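Local coordinates for protein manganese-containing pseudocatalase (Thermus thermophilus, PDB 2V8T) that probably breaks down hydrogen peroxide to water and oxygen, as manganese catalases do, at a two-manganese centre in each subunit, at residues Q9-A23 with H73-K87. Numbering follows the deposited sequence.
With MN (manganese (II) ion), chain C; SO4 (sulfate ion), chain H.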
loop_
_atom_site.group_PDB
_atom_site.type_symbol
_atom_site.label_atom_id
_atom_site.label_comp_id
_atom_site.label_asym_id
_atom_site.label_seq_id
_atom_site.Cartn_x
_atom_site.Cartn_y
_atom_site.Cartn_z
ATOM N N GLN A 9 31.569 3.086 -7.225
ATOM C CA GLN A 9 31.903 3.777 -8.458
ATOM C C GLN A 9 32.796 4.973 -8.228
ATOM O O GLN A 9 33.509 5.407 -9.146
ATOM C CB GLN A 9 30.602 4.145 -9.238
ATOM C CG GLN A 9 30.869 4.503 -10.654
ATOM C CD GLN A 9 29.615 4.622 -11.521
ATOM O OE1 GLN A 9 28.589 4.066 -11.192
ATOM N NE2 GLN A 9 29.702 5.312 -12.610
ATOM N N ILE A 10 32.759 5.587 -7.025
ATOM C CA ILE A 10 33.731 6.579 -6.561
ATOM C C ILE A 10 34.068 6.235 -5.120
ATOM O O ILE A 10 33.273 5.606 -4.421
ATOM C CB ILE A 10 33.231 8.039 -6.604
ATOM C CG1 ILE A 10 31.940 8.238 -5.846
ATOM C CG2 ILE A 10 33.176 8.570 -8.040
ATOM C CD1 ILE A 10 31.595 9.641 -5.513
ATOM N N GLU A 11 35.200 6.737 -4.664
ATOM C CA GLU A 11 35.485 6.720 -3.245
ATOM C C GLU A 11 34.583 7.737 -2.529
ATOM O O GLU A 11 34.207 8.763 -3.098
ATOM C CB GLU A 11 36.894 6.842 -2.809
ATOM C CG GLU A 11 37.327 8.248 -2.757
ATOM C CD GLU A 11 37.769 8.863 -3.999
ATOM O OE1 GLU A 11 37.479 8.272 -5.056
ATOM O OE2 GLU A 11 38.455 9.910 -3.984
ATOM N N LEU A 12 34.272 7.447 -1.271
ATOM C CA LEU A 12 33.512 8.353 -0.417
ATOM C C LEU A 12 34.345 8.765 0.790
ATOM O O LEU A 12 35.123 7.977 1.320
ATOM C CB LEU A 12 32.246 7.675 0.070
ATOM C CG LEU A 12 31.198 7.365 -0.998
ATOM C CD1 LEU A 12 30.058 6.559 -0.368
ATOM C CD2 LEU A 12 30.692 8.628 -1.648
ATOM N N PRO A 13 34.179 10.015 1.270
ATOM C CA PRO A 13 34.827 10.446 2.510
ATOM C C PRO A 13 34.111 9.901 3.747
ATOM O O PRO A 13 33.000 9.360 3.648
ATOM C CB PRO A 13 34.746 11.971 2.445
ATOM C CG PRO A 13 33.426 12.193 1.735
ATOM C CD PRO A 13 33.357 11.080 0.683
ATOM N N MET A 14 34.716 10.096 4.909
ATOM C CA MET A 14 34.172 9.599 6.174
ATOM C C MET A 14 33.499 10.676 6.965
ATOM O O MET A 14 34.149 11.656 7.260
ATOM C CB MET A 14 35.396 9.124 6.936
ATOM C CG MET A 14 35.063 8.419 8.198
ATOM S SD MET A 14 33.942 7.003 7.883
ATOM C CE MET A 14 32.526 7.588 6.964
ATOM N N PRO A 15 32.190 10.531 7.342
ATOM C CA PRO A 15 31.608 11.581 8.172
ATOM C C PRO A 15 32.269 11.728 9.495
ATOM O O PRO A 15 32.777 10.759 10.054
ATOM C CB PRO A 15 30.147 11.074 8.347
ATOM C CG PRO A 15 29.916 10.219 7.129
ATOM C CD PRO A 15 31.223 9.549 6.886
ATOM N N LYS A 16 32.198 12.929 10.061
ATOM C CA LYS A 16 32.691 13.160 11.424
ATOM C C LYS A 16 31.883 12.460 12.479
ATOM O O LYS A 16 32.424 12.066 13.526
ATOM C CB LYS A 16 32.758 14.643 11.697
ATOM C CG LYS A 16 33.801 15.388 10.890
ATOM C CD LYS A 16 33.792 16.915 11.106
ATOM C CE LYS A 16 32.563 17.605 10.503
ATOM N NZ LYS A 16 32.460 19.082 10.819
ATOM N N GLU A 17 30.568 12.286 12.277
ATOM C CA GLU A 17 29.697 11.651 13.244
ATOM C C GLU A 17 28.386 11.271 12.536
ATOM O O GLU A 17 28.118 11.737 11.426
ATOM C CB GLU A 17 29.441 12.461 14.497
ATOM C CG GLU A 17 28.725 13.676 14.202
ATOM C CD GLU A 17 28.517 14.536 15.497
ATOM O OE1 GLU A 17 28.839 14.095 16.617
ATOM O OE2 GLU A 17 27.995 15.639 15.373
ATOM N N GLN A 18 27.585 10.488 13.196
ATOM C CA GLN A 18 26.329 10.069 12.637
ATOM C C GLN A 18 25.424 11.283 12.390
ATOM O O GLN A 18 25.391 12.229 13.179
ATOM C CB GLN A 18 25.504 9.133 13.578
ATOM C CG GLN A 18 26.128 7.815 13.717
ATOM C CD GLN A 18 25.653 7.069 14.968
ATOM O OE1 GLN A 18 25.915 7.539 16.094
ATOM N NE2 GLN A 18 24.934 5.984 14.805
ATOM N N ASP A 19 24.624 11.180 11.318
ATOM C CA ASP A 19 23.649 12.218 10.974
ATOM C C ASP A 19 22.391 11.518 10.493
ATOM O O ASP A 19 22.164 11.333 9.277
ATOM C CB ASP A 19 24.191 13.189 9.953
ATOM C CG ASP A 19 23.259 14.405 9.769
ATOM O OD1 ASP A 19 22.054 14.329 10.092
ATOM O OD2 ASP A 19 23.798 15.425 9.251
ATOM N N PRO A 20 21.528 11.091 11.433
ATOM C CA PRO A 20 20.339 10.334 11.067
ATOM C C PRO A 20 19.442 11.058 10.081
ATOM O O PRO A 20 18.972 10.465 9.112
ATOM C CB PRO A 20 19.646 10.076 12.427
ATOM C CG PRO A 20 20.821 10.020 13.410
ATOM C CD PRO A 20 21.742 11.128 12.904
ATOM N N ASN A 21 19.132 12.338 10.343
ATOM C CA ASN A 21 18.205 13.020 9.461
ATOM C C ASN A 21 18.790 13.249 8.057
ATOM O O ASN A 21 18.049 13.249 7.066
ATOM C CB ASN A 21 17.669 14.304 10.067
ATOM C CG ASN A 21 16.694 14.052 11.206
ATOM O OD1 ASN A 21 16.240 12.909 11.425
ATOM N ND2 ASN A 21 16.312 15.122 11.890
ATOM N N ALA A 22 20.117 13.430 7.944
ATOM C CA ALA A 22 20.721 13.445 6.605
ATOM C C ALA A 22 20.481 12.103 5.902
ATOM O O ALA A 22 20.115 12.071 4.722
ATOM C CB ALA A 22 22.189 13.752 6.668
ATOM N N ALA A 23 20.703 11.000 6.619
ATOM C CA ALA A 23 20.456 9.680 6.043
ATOM C C ALA A 23 19.000 9.551 5.567
ATOM O O ALA A 23 18.714 8.980 4.519
ATOM C CB ALA A 23 20.791 8.600 7.051
ATOM N N HIS A 73 24.785 2.428 -8.690
ATOM C CA HIS A 73 24.250 3.617 -8.042
ATOM C C HIS A 73 23.411 3.283 -6.818
ATOM O O HIS A 73 23.507 4.008 -5.821
ATOM C CB HIS A 73 23.484 4.484 -9.017
ATOM C CG HIS A 73 24.306 5.038 -10.098
ATOM N ND1 HIS A 73 23.787 5.941 -11.008
ATOM C CD2 HIS A 73 25.625 4.813 -10.413
ATOM C CE1 HIS A 73 24.782 6.212 -11.850
ATOM N NE2 HIS A 73 25.902 5.553 -11.516
ATOM N N ILE A 74 22.588 2.228 -6.838
ATOM C CA ILE A 74 21.938 1.851 -5.581
ATOM C C ILE A 74 23.000 1.538 -4.548
ATOM O O ILE A 74 22.863 1.863 -3.362
ATOM C CB ILE A 74 20.856 0.740 -5.701
ATOM C CG1 ILE A 74 21.363 -0.604 -6.166
ATOM C CG2 ILE A 74 19.695 1.223 -6.558
ATOM C CD1 ILE A 74 20.391 -1.761 -5.850
ATOM N N GLU A 75 24.090 0.881 -4.974
ATOM C CA GLU A 75 25.193 0.551 -4.065
ATOM C C GLU A 75 25.804 1.817 -3.466
ATOM O O GLU A 75 26.069 1.903 -2.270
ATOM C CB GLU A 75 26.221 -0.269 -4.864
ATOM C CG GLU A 75 27.375 -0.729 -4.023
ATOM C CD GLU A 75 28.475 -1.437 -4.822
ATOM O OE1 GLU A 75 28.496 -1.279 -6.099
ATOM O OE2 GLU A 75 29.299 -2.109 -4.164
ATOM N N LEU A 76 26.064 2.812 -4.337
ATOM C CA LEU A 76 26.719 4.049 -3.887
ATOM C C LEU A 76 25.824 4.847 -2.916
ATOM O O LEU A 76 26.298 5.396 -1.928
ATOM C CB LEU A 76 27.099 4.878 -5.103
ATOM C CG LEU A 76 27.921 6.142 -4.817
ATOM C CD1 LEU A 76 29.316 5.730 -4.291
ATOM C CD2 LEU A 76 28.058 6.971 -6.068
ATOM N N VAL A 77 24.514 4.941 -3.255
ATOM C CA VAL A 77 23.612 5.671 -2.364
ATOM C C VAL A 77 23.463 4.920 -1.034
ATOM O O VAL A 77 23.482 5.567 0.034
ATOM C CB VAL A 77 22.258 5.943 -3.041
ATOM C CG1 VAL A 77 21.368 6.728 -2.068
ATOM C CG2 VAL A 77 22.463 6.764 -4.322
ATOM N N ALA A 78 23.344 3.585 -1.061
ATOM C CA ALA A 78 23.286 2.844 0.173
ATOM C C ALA A 78 24.545 3.099 1.021
ATOM O O ALA A 78 24.459 3.237 2.242
ATOM C CB ALA A 78 23.087 1.366 -0.093
ATOM N N ALA A 79 25.720 3.120 0.376
ATOM C CA ALA A 79 26.972 3.378 1.103
ATOM C C ALA A 79 26.975 4.744 1.758
ATOM O O ALA A 79 27.532 4.920 2.851
ATOM C CB ALA A 79 28.176 3.214 0.179
ATOM N N THR A 80 26.384 5.735 1.088
ATOM C CA THR A 80 26.287 7.070 1.626
ATOM C C THR A 80 25.403 7.086 2.889
ATOM O O THR A 80 25.762 7.647 3.919
ATOM C CB THR A 80 25.725 8.025 0.548
ATOM O OG1 THR A 80 26.580 8.014 -0.597
ATOM C CG2 THR A 80 25.604 9.429 1.052
ATOM N N ILE A 81 24.225 6.471 2.773
ATOM C CA ILE A 81 23.331 6.334 3.922
ATOM C C ILE A 81 24.012 5.601 5.058
ATOM O O ILE A 81 23.957 6.031 6.222
ATOM C CB ILE A 81 22.016 5.653 3.469
ATOM C CG1 ILE A 81 21.253 6.585 2.540
ATOM C CG2 ILE A 81 21.198 5.206 4.655
ATOM C CD1 ILE A 81 20.212 5.883 1.692
ATOM N N ASN A 82 24.669 4.491 4.749
ATOM C CA ASN A 82 25.336 3.715 5.777
ATOM C C ASN A 82 26.434 4.530 6.460
ATOM O O ASN A 82 26.659 4.401 7.667
ATOM C CB ASN A 82 25.864 2.415 5.219
ATOM C CG ASN A 82 24.743 1.457 4.878
ATOM O OD1 ASN A 82 23.662 1.533 5.459
ATOM N ND2 ASN A 82 25.017 0.523 3.937
ATOM N N SER A 83 27.157 5.335 5.687
ATOM C CA SER A 83 28.170 6.207 6.230
ATOM C C SER A 83 27.583 7.182 7.232
ATOM O O SER A 83 28.179 7.439 8.291
ATOM C CB SER A 83 28.883 6.975 5.109
ATOM O OG SER A 83 29.642 6.145 4.264
ATOM N N LEU A 84 26.430 7.760 6.895
ATOM C CA LEU A 84 25.747 8.709 7.765
ATOM C C LEU A 84 25.162 8.041 9.012
ATOM O O LEU A 84 24.961 8.726 10.022
ATOM C CB LEU A 84 24.656 9.436 6.970
ATOM C CG LEU A 84 25.192 10.340 5.855
ATOM C CD1 LEU A 84 24.047 10.659 4.862
ATOM C CD2 LEU A 84 25.805 11.612 6.427
ATOM N N LEU A 85 24.874 6.742 8.962
ATOM C CA LEU A 85 24.294 6.036 10.088
ATOM C C LEU A 85 25.327 5.321 10.960
ATOM O O LEU A 85 24.994 4.840 12.043
ATOM C CB LEU A 85 23.280 5.004 9.594
ATOM C CG LEU A 85 22.021 5.600 8.953
ATOM C CD1 LEU A 85 21.191 4.512 8.332
ATOM C CD2 LEU A 85 21.202 6.391 9.972
ATOM N N ALA A 86 26.582 5.239 10.516
ATOM C CA ALA A 86 27.604 4.436 11.214
ATOM C C ALA A 86 28.087 5.140 12.456
ATOM O O ALA A 86 28.572 6.249 12.421
ATOM C CB ALA A 86 28.808 4.258 10.267
ATOM N N LYS A 87 28.055 4.440 13.593
ATOM C CA LYS A 87 28.574 4.999 14.824
ATOM C C LYS A 87 30.106 5.002 14.809
ATOM O O LYS A 87 30.737 5.976 15.232
ATOM C CB LYS A 87 28.054 4.194 16.035
ATOM C CG LYS A 87 28.577 4.779 17.362
ATOM C CD LYS A 87 28.220 3.996 18.587
ATOM C CE LYS A 87 28.879 4.579 19.851
ATOM N NZ LYS A 87 28.836 3.700 21.010
HETATM MN MN MN C . 21.706 6.638 -11.275
HETATM S S SO4 H . 29.933 15.374 8.438
HETATM O O1 SO4 H . 29.582 15.241 9.861
HETATM O O2 SO4 H . 31.346 15.062 8.279
HETATM O O3 SO4 H . 29.142 14.423 7.654
HETATM O O4 SO4 H . 29.659 16.734 7.985
HETATM O O HOH W 1 29.104 1.522 -6.812
HETATM O O HOH W 2 32.400 6.573 3.730
HETATM O O HOH W 3 19.900 6.956 -12.242
HETATM O O HOH W 4 22.216 8.770 -10.850
#
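Gln18, followed here in one of its two modelled conformers, lies across the end of helix 57-85 and the residues just beyond it, Ala86 and Lys87. Its CB lies 3.6 Å from Leu84 O, CG then passes 3.2 Å from Ala86 O, and CD packs against Lys87 CA. At the tip, Gln18 NE2 donates a nearly straight hydrogen bond to Leu85 O (3.0 Å, 162°), coming from above that carbonyl's plane, while OE1 lies near Lys87 CB. Next along the chain, Asp19 N donates a hydrogen bond to Leu84 O (2.8 Å). Asp19 OD1 accepts from Ala22 N, capping helix 20-26, while OD2 forms a salt bridge with Lys108 of a neighbouring subunit. Ala23 CB sits 3.7 Å from Leu85 CD2. At the other end, Gln9 points its CG anti to the backbone N (chi1 -164°), and the extended chain brings OE1 to the edge of the His73 ring, 3.1 Å from NE2; His73 ND1 binds manganese. Cut back to an alanine, Gln9 would probably leave Tyr180 OH and Glu69 OE2 without the hydrogen bonds they share with its NE2. Between these ends, Leu12 CD1 packs on Ala79 CB, and segment 9-23 runs along helix 57-85, with helix 172-200 touching Ile10, Thr80 and Leu84 and helix 114-117 touching Ala23 and Leu85.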